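Side-chain contacts in carbonic anhydrase (Porphyridium purpureum, PDB 1DDZ), which probably catalyses the reversible, zinc-dependent hydration of carbon dioxide to hydrogencarbonate, as a beta-class carbonic anhydrase: residues Pro55-Phe58 against Asn59-Asn63; Leu406-Ile409 against Arg410-Arg413. All blocks are in the same frame, centred on the assembly; numbering follows the deposited sequence.

Interaction 1: residues Pro55-Phe58 against Asn59-Asn63; sequences PEFF and NRLAN
Over one face of the Arg60 guanidinium, and above its centre, lies the backbone carbonyl of Glu56, while Leu61 CD2 reaches both phenyl rings obliquely. One face of the Phe58 ring takes Phe57 CD2 over its middle, 3.5 Å above the plane; the Phe57 ring has water 2 over one face near the rim and Phe58 CG at its edge. Phe58 and Leu61 run side by side, and because Leu61 CG stands anti to its backbone N (chi1 -163°), its CD2 comes within 3.7 Å of Phe58 CD2.

The setting is the first turn of helix 57-62, with Glu56 as N-cap residue. Glu56 O accepts Arg60 N at 2.9 Å. The bent side chain of Glu56 turns back so that OE1 receives Asn59 ND2 at 3.3 Å, approached from above the carboxylate, the two planes being 37° apart. Arg60 NH2 is spoken for by a salt bridge to Asp54, and Trp46 meets Phe58 edge-to-face.

The chemistry thus divides by side: an apolar flank of Phe57, Phe58 and Leu61, the two rings packed on helix 38-53, and a polar flank where a carboxylate beside the helix start would probably interact favourably with the helix dipole.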
# COMPACT_ATOMS: atom_id res chain seq x y z
N PRO A 55 -34.45 -25.40 11.48
CA PRO A 55 -34.40 -24.66 12.75
C PRO A 55 -33.03 -24.64 13.40
O PRO A 55 -32.80 -23.85 14.29
CB PRO A 55 -35.42 -25.40 13.61
CG PRO A 55 -35.36 -26.80 13.07
CD PRO A 55 -35.36 -26.55 11.59
N GLU A 56 -32.13 -25.50 12.97
CA GLU A 56 -30.79 -25.53 13.54
C GLU A 56 -29.83 -24.73 12.68
O GLU A 56 -28.63 -24.73 12.94
CB GLU A 56 -30.26 -26.97 13.64
CG GLU A 56 -30.99 -27.86 14.65
CD GLU A 56 -30.89 -27.36 16.08
OE1 GLU A 56 -29.75 -27.18 16.58
OE2 GLU A 56 -31.94 -27.15 16.72
N PHE A 57 -30.37 -24.05 11.66
CA PHE A 57 -29.57 -23.28 10.72
C PHE A 57 -28.50 -22.38 11.33
O PHE A 57 -27.32 -22.48 11.01
CB PHE A 57 -30.46 -22.44 9.80
CG PHE A 57 -29.71 -21.78 8.69
CD1 PHE A 57 -29.43 -22.47 7.51
CD2 PHE A 57 -29.22 -20.48 8.85
CE1 PHE A 57 -28.68 -21.87 6.49
CE2 PHE A 57 -28.46 -19.87 7.84
CZ PHE A 57 -28.19 -20.57 6.66
N PHE A 58 -28.90 -21.49 12.22
CA PHE A 58 -27.93 -20.58 12.83
C PHE A 58 -27.07 -21.24 13.88
O PHE A 58 -25.89 -20.91 14.00
CB PHE A 58 -28.62 -19.31 13.32
CG PHE A 58 -29.19 -18.49 12.20
CD1 PHE A 58 -30.55 -18.55 11.90
CD2 PHE A 58 -28.36 -17.73 11.39
CE1 PHE A 58 -31.07 -17.87 10.79
CE2 PHE A 58 -28.87 -17.06 10.28
CZ PHE A 58 -30.22 -17.13 9.98
N ASN A 59 -27.61 -22.24 14.57
CA ASN A 59 -26.84 -22.96 15.59
C ASN A 59 -25.65 -23.64 14.95
O ASN A 59 -24.55 -23.64 15.49
CB ASN A 59 -27.70 -24.01 16.30
CG ASN A 59 -28.76 -23.38 17.21
OD1 ASN A 59 -28.52 -22.38 17.88
ND2 ASN A 59 -29.94 -23.98 17.23
N ARG A 60 -25.86 -24.20 13.76
CA ARG A 60 -24.80 -24.87 13.04
C ARG A 60 -23.82 -23.81 12.53
O ARG A 60 -22.61 -23.91 12.74
CB ARG A 60 -25.37 -25.68 11.88
CG ARG A 60 -24.37 -26.60 11.18
CD ARG A 60 -25.01 -27.24 9.97
NE ARG A 60 -26.22 -27.95 10.34
CZ ARG A 60 -27.44 -27.66 9.91
NH1 ARG A 60 -27.63 -26.66 9.06
NH2 ARG A 60 -28.48 -28.34 10.37
N LEU A 61 -24.36 -22.74 11.93
CA LEU A 61 -23.57 -21.63 11.39
C LEU A 61 -22.65 -21.08 12.47
O LEU A 61 -21.43 -21.00 12.30
CB LEU A 61 -24.49 -20.51 10.92
CG LEU A 61 -23.96 -19.43 9.98
CD1 LEU A 61 -23.91 -19.97 8.55
CD2 LEU A 61 -24.90 -18.24 10.05
N ALA A 62 -23.23 -20.75 13.61
CA ALA A 62 -22.49 -20.19 14.71
C ALA A 62 -21.46 -21.16 15.29
O ALA A 62 -20.54 -20.74 15.99
CB ALA A 62 -23.45 -19.72 15.82
N ASN A 63 -21.58 -22.44 14.96
CA ASN A 63 -20.65 -23.42 15.51
C ASN A 63 -19.93 -24.23 14.44
O ASN A 63 -19.74 -25.43 14.59
CB ASN A 63 -21.39 -24.33 16.49
CG ASN A 63 -21.96 -23.56 17.70
OD1 ASN A 63 -23.13 -23.18 17.71
ND2 ASN A 63 -21.11 -23.31 18.69
O HOH W 1 -30.49 -22.07 14.49
O HOH W 2 -25.98 -23.60 8.77

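Interaction 2: residues Leu406-Ile409 against Arg410-Arg413; sequences LRHI and RDVR
Arg407 and Arg410 lie side by side, one turn apart on helix 407-414, and illustrate how an alpha-helical turn, its N-H groups bonded to carbonyls four residues back, can carry charged side chains into a subunit interface. Arg407 NH1 is 4.1 Å from Arg410 NE; water 4, set to one side of the gap between them, accepts from Arg410 NE at 2.7 Å and weakly from Arg407 NH1, while the charges are met on the second subunit. There Arg407 NH2 meets Asp486 and Arg410 NH1 meets Glu14, and Arg407 NE donates to the carbonyl of Ala447. The bend of Arg407 at chi2 (-54°) carries its NH1 alongside Arg410 CG. His408 ND1 is bonded to Trp405 O, and Arg413 NH2 to Val9 O of the second subunit.

Along the backbone, Asp411 N donates to Arg407 O at 3.1 Å and Arg413 N to Ile409 O; the bonds from Arg410 N to Leu406 O and from Val412 N to His408 O are weak. Ile409 and Val412 supply the apolar side, packing on Leu433 of helix 426-447.

Asp411 OD2 accepts from His358 NE2 of the second subunit, and OD1 from water 3. With an alanine here, that histidine would probably lose its acceptor and water 3 one of its two. That water donates twice, to Asp411 OD1 at 2.6 Å and to Arg407 O at 3.0 Å.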
# COMPACT_ATOMS: atom_id res chain seq x y z
N LEU A 406 -3.64 -4.16 12.16
CA LEU A 406 -4.58 -4.11 13.27
C LEU A 406 -4.46 -2.91 14.21
O LEU A 406 -5.41 -2.59 14.94
CB LEU A 406 -4.54 -5.42 14.09
CG LEU A 406 -5.01 -6.68 13.34
CD1 LEU A 406 -4.76 -7.94 14.14
CD2 LEU A 406 -6.45 -6.56 13.01
N ARG A 407 -3.34 -2.19 14.14
CA ARG A 407 -3.14 -1.01 14.97
C ARG A 407 -4.24 0.03 14.76
O ARG A 407 -4.50 0.86 15.62
CB ARG A 407 -1.76 -0.39 14.74
CG ARG A 407 -0.66 -1.06 15.52
CD ARG A 407 -1.05 -1.07 16.96
NE ARG A 407 0.04 -1.41 17.85
CZ ARG A 407 0.02 -2.42 18.71
NH1 ARG A 407 -1.04 -3.23 18.79
NH2 ARG A 407 1.05 -2.59 19.55
N HIS A 408 -4.91 -0.06 13.62
CA HIS A 408 -6.00 0.84 13.32
C HIS A 408 -7.20 0.59 14.26
O HIS A 408 -7.92 1.54 14.62
CB HIS A 408 -6.42 0.69 11.86
CG HIS A 408 -5.52 1.42 10.92
ND1 HIS A 408 -4.60 0.78 10.11
CD2 HIS A 408 -5.36 2.75 10.69
CE1 HIS A 408 -3.90 1.69 9.45
NE2 HIS A 408 -4.34 2.89 9.79
N ILE A 409 -7.39 -0.67 14.66
CA ILE A 409 -8.48 -1.01 15.57
C ILE A 409 -8.10 -0.51 16.96
O ILE A 409 -8.97 -0.12 17.74
CB ILE A 409 -8.77 -2.51 15.59
CG1 ILE A 409 -9.60 -2.88 14.38
CG2 ILE A 409 -9.55 -2.89 16.84
CD1 ILE A 409 -8.90 -3.82 13.48
N ARG A 410 -6.81 -0.45 17.24
CA ARG A 410 -6.33 0.06 18.51
C ARG A 410 -6.65 1.55 18.63
O ARG A 410 -7.00 2.03 19.70
CB ARG A 410 -4.84 -0.19 18.67
CG ARG A 410 -4.52 -1.53 19.28
CD ARG A 410 -4.98 -1.59 20.73
NE ARG A 410 -3.93 -2.20 21.53
CZ ARG A 410 -3.15 -1.57 22.39
NH1 ARG A 410 -3.29 -0.27 22.64
NH2 ARG A 410 -2.13 -2.22 22.91
N ASP A 411 -6.57 2.28 17.52
CA ASP A 411 -6.89 3.71 17.52
C ASP A 411 -8.35 3.92 17.89
O ASP A 411 -8.72 4.87 18.57
CB ASP A 411 -6.65 4.31 16.13
CG ASP A 411 -5.19 4.45 15.78
OD1 ASP A 411 -4.30 4.17 16.62
OD2 ASP A 411 -4.92 4.85 14.64
N VAL A 412 -9.19 3.04 17.37
CA VAL A 412 -10.61 3.09 17.66
C VAL A 412 -10.84 2.89 19.17
O VAL A 412 -11.61 3.62 19.78
CB VAL A 412 -11.39 2.01 16.87
CG1 VAL A 412 -12.87 2.07 17.20
CG2 VAL A 412 -11.17 2.19 15.38
N ARG A 413 -10.13 1.93 19.76
CA ARG A 413 -10.27 1.64 21.18
C ARG A 413 -9.88 2.87 21.98
O ARG A 413 -10.66 3.37 22.79
CB ARG A 413 -9.36 0.48 21.58
CG ARG A 413 -9.78 -0.15 22.88
CD ARG A 413 -8.76 -1.10 23.44
NE ARG A 413 -7.75 -0.31 24.12
CZ ARG A 413 -7.50 -0.38 25.41
NH1 ARG A 413 -8.17 -1.22 26.19
NH2 ARG A 413 -6.57 0.40 25.93
O HOH W 3 -2.64 2.32 17.43
O HOH W 4 -2.99 -4.59 20.82

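In the fold
Both contacts are short helical turns of one chain, but they lie in different surroundings. Their centres are 31 Å apart, with about 20 Å between nearest atoms. Interaction 1 is at the surface, untouched by the second subunit; interaction 2 is buried between helix 426-447 of its own chain and the second subunit. Neither contributes a zinc ligand, yet both approach the site of Cys328, Asp330, His384 and Cys387. The side chain of Leu61 is about 10 Å from that of His384 and about 13 Å from a zinc ion, and rests on Arg332 and Val333; that of Leu406 is about 9 Å from a zinc ion, and that of Ile409 about 7 Å from that of Cys387.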